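Local coordinates for protein fatty acid synthase 1, isoform A (Drosophila melanogaster, PDB 6FN6) that probably builds long-chain saturated fatty acids from acetyl-CoA and malonyl-CoA with NADPH, this piece being its dehydratase, enoylreductase and ketoreductase region, at residues V739-K742 with E743-E746; E1086-V1090 with S1091-G1095. All coordinates share one frame; numbering follows the deposited sequence.

Contact 1 (V739-K742 with E743-E746)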
loop_
_atom_site.group_PDB
_atom_site.type_symbol
_atom_site.label_atom_id
_atom_site.label_comp_id
_atom_site.label_asym_id
_atom_site.label_seq_id
_atom_site.Cartn_x
_atom_site.Cartn_y
_atom_site.Cartn_z
ATOM N N VAL A 739 -20.579 2.340 14.456
ATOM C CA VAL A 739 -20.790 1.847 15.815
ATOM C C VAL A 739 -20.801 0.324 15.841
ATOM O O VAL A 739 -21.104 -0.323 14.837
ATOM C CB VAL A 739 -22.095 2.397 16.414
ATOM C CG1 VAL A 739 -21.988 3.895 16.641
ATOM C CG2 VAL A 739 -23.282 2.063 15.513
ATOM N N GLY A 740 -20.455 -0.239 16.994
ATOM C CA GLY A 740 -20.377 -1.680 17.153
ATOM C C GLY A 740 -21.694 -2.384 17.431
ATOM O O GLY A 740 -21.787 -3.598 17.265
ATOM N N SER A 741 -22.720 -1.638 17.829
ATOM C CA SER A 741 -23.990 -2.262 18.190
ATOM C C SER A 741 -25.164 -1.288 18.246
ATOM O O SER A 741 -25.003 -0.078 18.075
ATOM C CB SER A 741 -23.861 -2.957 19.546
ATOM O OG SER A 741 -23.618 -2.016 20.576
ATOM N N LYS A 742 -26.351 -1.845 18.476
ATOM C CA LYS A 742 -27.580 -1.065 18.564
ATOM C C LYS A 742 -27.501 -0.049 19.699
ATOM O O LYS A 742 -27.839 1.121 19.520
ATOM C CB LYS A 742 -28.781 -1.993 18.780
ATOM C CG LYS A 742 -29.037 -2.977 17.645
ATOM C CD LYS A 742 -30.097 -4.012 18.024
ATOM C CE LYS A 742 -31.469 -3.386 18.249
ATOM N NZ LYS A 742 -32.515 -4.414 18.529
ATOM N N GLU A 743 -27.055 -0.502 20.869
ATOM C CA GLU A 743 -26.993 0.358 22.048
ATOM C C GLU A 743 -26.008 1.502 21.832
ATOM O O GLU A 743 -26.248 2.631 22.259
ATOM C CB GLU A 743 -26.612 -0.454 23.291
ATOM C CG GLU A 743 -25.255 -1.142 23.218
ATOM C CD GLU A 743 -24.861 -1.793 24.534
ATOM O OE1 GLU A 743 -25.740 -1.944 25.410
ATOM O OE2 GLU A 743 -23.675 -2.150 24.692
ATOM N N LYS A 744 -24.900 1.204 21.160
ATOM C CA LYS A 744 -23.888 2.209 20.860
ATOM C C LYS A 744 -24.440 3.241 19.877
ATOM O O LYS A 744 -24.126 4.429 19.971
ATOM C CB LYS A 744 -22.631 1.536 20.308
ATOM C CG LYS A 744 -21.850 0.786 21.377
ATOM C CD LYS A 744 -20.900 -0.243 20.791
ATOM C CE LYS A 744 -20.119 -0.960 21.887
ATOM N NZ LYS A 744 -19.555 -2.259 21.425
ATOM N N ARG A 745 -25.257 2.776 18.936
ATOM C CA ARG A 745 -25.946 3.663 18.001
ATOM C C ARG A 745 -26.857 4.626 18.755
ATOM O O ARG A 745 -26.811 5.837 18.544
ATOM C CB ARG A 745 -26.761 2.849 16.993
ATOM C CG ARG A 745 -27.544 3.685 15.993
ATOM C CD ARG A 745 -28.470 2.815 15.155
ATOM N NE ARG A 745 -29.042 3.557 14.029
ATOM C CZ ARG A 745 -30.344 3.627 13.744
ATOM N NH1 ARG A 745 -30.753 4.340 12.705
ATOM N NH2 ARG A 745 -31.247 2.990 14.488
ATOM N N GLU A 746 -27.685 4.073 19.636
ATOM C CA GLU A 746 -28.641 4.862 20.403
ATOM C C GLU A 746 -27.959 5.937 21.247
ATOM O O GLU A 746 -28.450 7.060 21.351
ATOM C CB GLU A 746 -29.463 3.946 21.313
ATOM C CG GLU A 746 -30.513 3.116 20.594
ATOM C CD GLU A 746 -31.221 2.150 21.526
ATOM O OE1 GLU A 746 -30.589 1.698 22.505
ATOM O OE2 GLU A 746 -32.397 1.821 21.268
#
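Ser741 and Glu743 meet where the chain turns from a loop into a helix, Ser741 standing at the N-cap position. The OG of Ser741 lies 3.2 Å from Glu743 CG, so it is the methylene, not the carboxylate, that rests beside the hydroxyl. Glu743 CG sits between its own backbone N and carbonyl carbon (chi1 61°), which turns it back toward the cap residue, while the rest of the chain runs on extended. Lys744 passes on another flank of the same oxygen: its CD is 3.3 Å from Ser741 OG, and it also lies 3.8 Å from Gly740 N. With its chain drawn out beyond CG, Lys744 carries NZ past the serine to a hydrogen bond with the carbonyl of Gly886. Arg745 joins the first turn through its backbone, N to Ser741 O at 3.0 Å, and shows a hydrocarbon face to the preceding strand end, its CB lying 3.9 Å from CG2 of Val739, the buried last residue of that strand, which is bonded through its backbone to Gly761 and Ser763. The guanidinium of Arg745 leads away and forms a long, weak ion pair with Glu757. Glu746 continues the turn with a 3.0 Å bond from its N to Lys742 O. The arrangement is thus a strand-to-helix turn with Ser741 at the N-cap position, of the kind that follows the second strand of a Rossmann fold, here in the zinc-binding dehydrogenase family part of the enoylreductase.

Contact 2 (E1086-V1090 with S1091-G1095)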
loop_
_atom_site.group_PDB
_atom_site.type_symbol
_atom_site.label_atom_id
_atom_site.label_comp_id
_atom_site.label_asym_id
_atom_site.label_seq_id
_atom_site.Cartn_x
_atom_site.Cartn_y
_atom_site.Cartn_z
ATOM N N GLU A 1086 24.113 -15.383 63.198
ATOM C CA GLU A 1086 23.369 -15.474 64.445
ATOM C C GLU A 1086 23.969 -14.528 65.475
ATOM O O GLU A 1086 23.259 -13.764 66.126
ATOM C CB GLU A 1086 23.377 -16.904 64.988
ATOM C CG GLU A 1086 22.499 -17.092 66.221
ATOM C CD GLU A 1086 22.619 -18.477 66.831
ATOM O OE1 GLU A 1086 23.679 -19.118 66.663
ATOM O OE2 GLU A 1086 21.654 -18.923 67.487
ATOM N N GLN A 1087 25.288 -14.581 65.609
ATOM C CA GLN A 1087 25.994 -13.759 66.580
ATOM C C GLN A 1087 25.788 -12.282 66.271
ATOM O O GLN A 1087 25.575 -11.472 67.175
ATOM C CB GLN A 1087 27.486 -14.101 66.584
ATOM C CG GLN A 1087 27.816 -15.433 67.241
ATOM C CD GLN A 1087 27.563 -15.432 68.736
ATOM O OE1 GLN A 1087 26.442 -15.664 69.190
ATOM N NE2 GLN A 1087 28.610 -15.176 69.511
ATOM N N ARG A 1088 25.864 -11.935 64.991
ATOM C CA ARG A 1088 25.659 -10.560 64.558
ATOM C C ARG A 1088 24.306 -10.033 65.045
ATOM O O ARG A 1088 24.218 -8.935 65.594
ATOM C CB ARG A 1088 25.763 -10.457 63.036
ATOM C CG ARG A 1088 27.197 -10.401 62.511
ATOM C CD ARG A 1088 27.228 -10.269 60.986
ATOM N NE ARG A 1088 26.572 -9.045 60.528
ATOM C CZ ARG A 1088 27.177 -7.869 60.387
ATOM N NH1 ARG A 1088 28.469 -7.735 60.656
ATOM N NH2 ARG A 1088 26.486 -6.818 59.972
ATOM N N GLN A 1089 23.252 -10.816 64.835
ATOM C CA GLN A 1089 21.916 -10.415 65.262
ATOM C C GLN A 1089 21.828 -10.276 66.778
ATOM O O GLN A 1089 21.154 -9.377 67.284
ATOM C CB GLN A 1089 20.861 -11.412 64.775
ATOM C CG GLN A 1089 20.559 -11.325 63.290
ATOM C CD GLN A 1089 19.187 -11.877 62.944
ATOM O OE1 GLN A 1089 18.321 -12.018 63.810
ATOM N NE2 GLN A 1089 18.982 -12.192 61.671
ATOM N N VAL A 1090 22.497 -11.172 67.500
ATOM C CA VAL A 1090 22.530 -11.096 68.954
ATOM C C VAL A 1090 23.044 -9.722 69.359
ATOM O O VAL A 1090 22.454 -9.053 70.204
ATOM C CB VAL A 1090 23.400 -12.223 69.559
ATOM C CG1 VAL A 1090 23.645 -11.987 71.056
ATOM C CG2 VAL A 1090 22.755 -13.578 69.335
ATOM N N SER A 1091 24.135 -9.300 68.731
ATOM C CA SER A 1091 24.756 -8.018 69.041
ATOM C C SER A 1091 24.094 -6.854 68.299
ATOM O O SER A 1091 24.651 -5.760 68.225
ATOM C CB SER A 1091 26.253 -8.062 68.717
ATOM O OG SER A 1091 26.906 -9.083 69.452
ATOM N N GLY A 1092 22.920 -7.099 67.724
ATOM C CA GLY A 1092 22.150 -6.045 67.085
ATOM C C GLY A 1092 22.680 -5.605 65.735
ATOM O O GLY A 1092 22.854 -4.412 65.491
ATOM N N PHE A 1093 22.949 -6.569 64.863
ATOM C CA PHE A 1093 23.402 -6.272 63.511
ATOM C C PHE A 1093 22.615 -7.101 62.502
ATOM O O PHE A 1093 22.121 -8.178 62.834
ATOM C CB PHE A 1093 24.899 -6.554 63.360
ATOM C CG PHE A 1093 25.781 -5.550 64.045
ATOM C CD1 PHE A 1093 25.912 -4.268 63.541
ATOM C CD2 PHE A 1093 26.494 -5.893 65.186
ATOM C CE1 PHE A 1093 26.727 -3.342 64.163
ATOM C CE2 PHE A 1093 27.311 -4.972 65.815
ATOM C CZ PHE A 1093 27.428 -3.693 65.300
ATOM N N PRO A 1094 22.498 -6.604 61.260
ATOM C CA PRO A 1094 21.864 -7.432 60.231
ATOM C C PRO A 1094 22.713 -8.651 59.911
ATOM O O PRO A 1094 23.933 -8.532 59.800
ATOM C CB PRO A 1094 21.777 -6.502 59.016
ATOM C CG PRO A 1094 21.968 -5.125 59.542
ATOM C CD PRO A 1094 22.818 -5.254 60.768
ATOM N N GLY A 1095 22.079 -9.806 59.758
ATOM C CA GLY A 1095 22.802 -11.014 59.419
ATOM C C GLY A 1095 21.865 -12.093 58.940
ATOM O O GLY A 1095 20.924 -12.464 59.638
#
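Arg1088 reaches Pro1094 by a bend in its side chain: CG lies beside the backbone N, opposite the carbonyl carbon, and a turn at chi3 (61°) swings the guanidinium round to the loop that leaves the helix. Gln1089, one residue on, instead keeps its chain extended beyond CG and carries its amide toward Gly1095. The guanidinium takes Pro1094 O side-on, with NE at 2.8 Å and NH2 at 3.1 Å from that one oxygen, which lies in the guanidinium plane. Phe1093 CB sits over one face, toward the rim and 3.8 Å from Arg1088 NH2, while the aromatic ring is inclined 39° to the guanidinium. The remaining nitrogen, NH1, forms a salt bridge with Asp1043 and a hydrogen bond with Ser1046, and Phe1056 adds a cation-pi contact, so that the buried charge is engaged by several groups at once. An alanine at Arg1088 would probably leave Pro1094 O without its two guanidinium donors and take from Asp1043 its salt bridge with this arginine. Gln1089 NE2 donates to Gly1095 O at 2.8 Å, in the plane of that carbonyl, and is shared with the carbonyl of Pro1159. Backbone bonds close the helix. Ser1091 N makes a final helical bond to Gln1087 O, Gly1092 N reaches Gln1089 O at 2.9 Å, and Phe1093 N turns back to Arg1088 O at 2.8 Å. Gly1092 takes the positive phi (75°) that favours glycine. This is a Schellman motif, with Gly1092 as its C-prime residue, ending helix 1072-1090 ahead of strand 1096-1099 in the Rossmann-type ketoreductase domain.

In the fold
The two contacts illustrate opposite ends of helices in different domains. Contact 1 starts a helix just after a strand, and contact 2 finishes one just before a strand; their centres are 68 Å apart, on opposite sides of the chain's centre, and nothing in one touches the other. Contact 1 lies at the surface, with a single buried residue, and is made mainly by backbone bonds and aliphatic portions of charged side chains, with the ends of Lys744 and Arg745 finding partners outside the contact. Contact 2 is partly buried, and there side-chain nitrogens themselves bind loop carbonyls, while helix 1034-1049 covers part of it. Both belong to Rossmann-type parts, one of the enoylreductase and one of the ketoreductase.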